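Local coordinates for hyperosmolarity resistance protein Emb (Staphylococcus epidermidis, PDB 6GV5) that binds surface-immobilized fibronectin and thereby mediates adherence of the bacterium to this extracellular matrix protein, at residues A[28-31]-A[32-35]; A[58-61]-A[62-66]. One frame throughout, in Å; residues are numbered along the deposited sequence.

Interaction 1: A[28-31]-A[32-35]; sequences QALE and NIIN
Q28 and N32 begin a run of main-chain bonds that joins the two turns of this helix. N32 N donates to Q28 O at 3.0 Å, and the same i to i+4 spacing pairs I33 with A29, I34 with L30 and N35 with E31.

A water bridges A29 O and N32 ND2. The water oxygen is only 2.5 Å from A29 O, short for a hydrogen bond, and it accepts from N32 ND2 at 3.2 Å. A29 O thus has two donors, the water and I33 N. A chi1 of -176° puts CG of N32 beside the carbonyl carbon, and the short amide meets A29 O through the water rather than directly.

Helix 24-35 lies within the range matched to the GA module and packs between helices 2-18 and 40-65, as in the three-helix bundle of such modules. I34 faces helix 2-18 at K9 and A12, while buried L30 rests on H49 and A50 of helix 40-65.

Apolar contact within the segment is slight: L30 CD2 and I33 CD1 approach to 4.2 Å, the two side chains crossing at a slant. Separately, I33 CG1 crowds A29 O at 3.1 Å, an aliphatic-to-carbonyl approach. At the helix end, N35 turns its OD1 to K13 NZ.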
# COMPACT_ATOMS: atom_id res chain seq x y z
N GLN A 28 2.46 8.62 -9.10
CA GLN A 28 2.58 9.00 -10.50
C GLN A 28 1.67 8.17 -11.39
O GLN A 28 1.01 8.71 -12.28
CB GLN A 28 4.03 8.88 -10.95
CG GLN A 28 4.87 10.04 -10.48
CD GLN A 28 6.25 10.04 -11.09
OE1 GLN A 28 6.55 9.24 -11.99
NE2 GLN A 28 7.10 10.93 -10.62
N ALA A 29 1.62 6.86 -11.16
CA ALA A 29 0.75 6.01 -11.95
C ALA A 29 -0.71 6.43 -11.79
O ALA A 29 -1.47 6.41 -12.76
CB ALA A 29 0.94 4.55 -11.54
N LEU A 30 -1.10 6.82 -10.58
CA LEU A 30 -2.49 7.22 -10.33
C LEU A 30 -2.79 8.60 -10.89
O LEU A 30 -3.88 8.82 -11.43
CB LEU A 30 -2.78 7.17 -8.83
CG LEU A 30 -2.96 5.77 -8.26
CD1 LEU A 30 -2.82 5.78 -6.75
CD2 LEU A 30 -4.30 5.20 -8.66
N GLU A 31 -1.84 9.54 -10.78
CA GLU A 31 -2.03 10.84 -11.41
C GLU A 31 -2.22 10.69 -12.92
O GLU A 31 -3.05 11.38 -13.52
CB GLU A 31 -0.85 11.75 -11.10
CG GLU A 31 -0.76 12.14 -9.63
CD GLU A 31 0.59 12.73 -9.24
OE1 GLU A 31 1.46 12.87 -10.12
OE2 GLU A 31 0.78 13.03 -8.04
N ASN A 32 -1.46 9.78 -13.54
CA ASN A 32 -1.63 9.53 -14.97
C ASN A 32 -3.01 8.96 -15.27
O ASN A 32 -3.65 9.33 -16.26
CB ASN A 32 -0.54 8.59 -15.46
CG ASN A 32 -0.59 8.37 -16.95
OD1 ASN A 32 -0.79 9.31 -17.72
ND2 ASN A 32 -0.43 7.12 -17.37
N ILE A 33 -3.48 8.04 -14.43
CA ILE A 33 -4.82 7.49 -14.59
C ILE A 33 -5.86 8.60 -14.48
O ILE A 33 -6.80 8.67 -15.28
CB ILE A 33 -5.07 6.38 -13.56
CG1 ILE A 33 -4.15 5.18 -13.85
CG2 ILE A 33 -6.53 5.95 -13.56
CD1 ILE A 33 -4.06 4.18 -12.72
N ILE A 34 -5.70 9.49 -13.49
CA ILE A 34 -6.62 10.61 -13.34
C ILE A 34 -6.67 11.43 -14.62
O ILE A 34 -7.74 11.77 -15.13
CB ILE A 34 -6.21 11.48 -12.14
CG1 ILE A 34 -6.43 10.75 -10.80
CG2 ILE A 34 -6.98 12.80 -12.14
CD1 ILE A 34 -7.88 10.50 -10.45
N ASN A 35 -5.49 11.76 -15.16
CA ASN A 35 -5.43 12.64 -16.32
C ASN A 35 -6.14 12.05 -17.53
O ASN A 35 -6.60 12.79 -18.41
CB ASN A 35 -3.98 12.95 -16.68
CG ASN A 35 -3.34 13.93 -15.72
OD1 ASN A 35 -4.01 14.76 -15.11
ND2 ASN A 35 -2.02 13.85 -15.59
O HOH W 1 -0.45 5.28 -14.77

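Interaction 2: A[58-61]-A[62-66]; sequences EELK and VAVAK
The flat groups that meet V62, A63, V64 and A65 are the peptide units of E58 to K61, whose carbonyl oxygens end against N-H groups and methyls one turn on. V64 N lies almost in line with the L60 carbonyl, at 2.9 Å from L60 O, whereas A65 N is tilted 29° from the K61 carbonyl plane. V62 and A63 bond likewise to E58 O and E59 O.

Methyls crowd around the same oxygens. V62 CG2 comes to 3.3 Å from E58 O, and V64 CG2 to 3.4 Å from L60 O; in both valines CG2 sits beside the residue's own backbone N, which aims it back along the helix. A65 CB lies 3.1 Å from K61 O.

The L60 and V64 side chains run alongside each other in a common direction, and L60 CD1 meets V64 CG2 at 4.2 Å. They form an apolar stripe on helix 40-65: L60 packs on I97 and I118, V64 on I98, within the helical part matched to the FIVAR domain.

The extended K61 side chain touches I98 of helix 81-99, while its NZ hydrogen-bonds to T20 O and G21 O. A long, flexible side chain with a charged end suits both tasks, and the two main-chain acceptors probably stabilise its positive charge.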
# COMPACT_ATOMS: atom_id res chain seq x y z
N GLU A 58 -0.58 2.32 3.75
CA GLU A 58 -0.29 2.68 5.13
C GLU A 58 -0.22 1.43 6.00
O GLU A 58 0.70 1.28 6.81
CB GLU A 58 -1.34 3.65 5.67
CG GLU A 58 -1.26 5.05 5.09
CD GLU A 58 -2.32 5.97 5.67
OE1 GLU A 58 -3.30 5.47 6.25
OE2 GLU A 58 -2.16 7.21 5.54
N GLU A 59 -1.21 0.54 5.86
CA GLU A 59 -1.21 -0.70 6.63
C GLU A 59 0.02 -1.54 6.32
O GLU A 59 0.63 -2.12 7.23
CB GLU A 59 -2.46 -1.51 6.32
CG GLU A 59 -3.78 -0.92 6.78
CD GLU A 59 -4.93 -1.87 6.50
OE1 GLU A 59 -4.73 -3.09 6.69
OE2 GLU A 59 -6.01 -1.41 6.09
N LEU A 60 0.37 -1.64 5.05
CA LEU A 60 1.53 -2.43 4.67
C LEU A 60 2.81 -1.83 5.22
O LEU A 60 3.68 -2.55 5.74
CB LEU A 60 1.61 -2.55 3.15
CG LEU A 60 2.82 -3.35 2.64
CD1 LEU A 60 2.78 -4.81 3.03
CD2 LEU A 60 2.90 -3.19 1.12
N LYS A 61 2.96 -0.50 5.14
CA LYS A 61 4.17 0.14 5.64
C LYS A 61 4.32 -0.06 7.14
O LYS A 61 5.45 -0.23 7.63
CB LYS A 61 4.14 1.63 5.30
CG LYS A 61 4.53 1.91 3.85
CD LYS A 61 4.41 3.39 3.49
CE LYS A 61 5.14 3.70 2.18
NZ LYS A 61 5.00 5.16 1.81
N VAL A 62 3.22 -0.05 7.89
CA VAL A 62 3.30 -0.32 9.32
C VAL A 62 3.71 -1.76 9.56
O VAL A 62 4.56 -2.04 10.41
CB VAL A 62 1.95 -0.00 10.00
CG1 VAL A 62 1.93 -0.51 11.44
CG2 VAL A 62 1.70 1.50 9.97
N ALA A 63 3.11 -2.70 8.81
CA ALA A 63 3.41 -4.11 9.02
C ALA A 63 4.88 -4.40 8.76
O ALA A 63 5.50 -5.21 9.46
CB ALA A 63 2.54 -4.98 8.12
N VAL A 64 5.45 -3.75 7.75
CA VAL A 64 6.86 -3.95 7.43
C VAL A 64 7.75 -3.21 8.43
O VAL A 64 8.73 -3.75 8.92
CB VAL A 64 7.14 -3.50 5.98
CG1 VAL A 64 8.62 -3.48 5.69
CG2 VAL A 64 6.41 -4.41 5.02
N ALA A 65 7.39 -1.97 8.76
CA ALA A 65 8.25 -1.15 9.60
C ALA A 65 8.37 -1.68 11.02
O ALA A 65 9.36 -1.39 11.69
CB ALA A 65 7.75 0.29 9.64
N LYS A 66 7.38 -2.44 11.49
CA LYS A 66 7.41 -2.95 12.85
C LYS A 66 8.23 -4.23 12.99
O LYS A 66 8.24 -4.81 14.07
CB LYS A 66 5.98 -3.19 13.35
CG LYS A 66 5.27 -4.35 12.68
CD LYS A 66 3.82 -4.50 13.15
CE LYS A 66 3.73 -4.86 14.62
NZ LYS A 66 2.32 -5.15 15.02

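Interactions 1 and 2 follow each other in series along the chain and do not touch: their centres are 24 Å apart and their nearest atoms about 11 Å. Helix 40-65 relates them. Its earlier part receives L30, I33 and I34 of interaction 1 at Q46, H49 and A50, and its last turns make up interaction 2, so one long helix runs from the GA-module match into the FIVAR match. The loop between helices 2-18 and 24-35 is a second bridge, since L22 touches L30 while T20 and G21 bind K61. Further on, I106 reaches I33. Both contacts thus belong to helices that pack against others of the same chain.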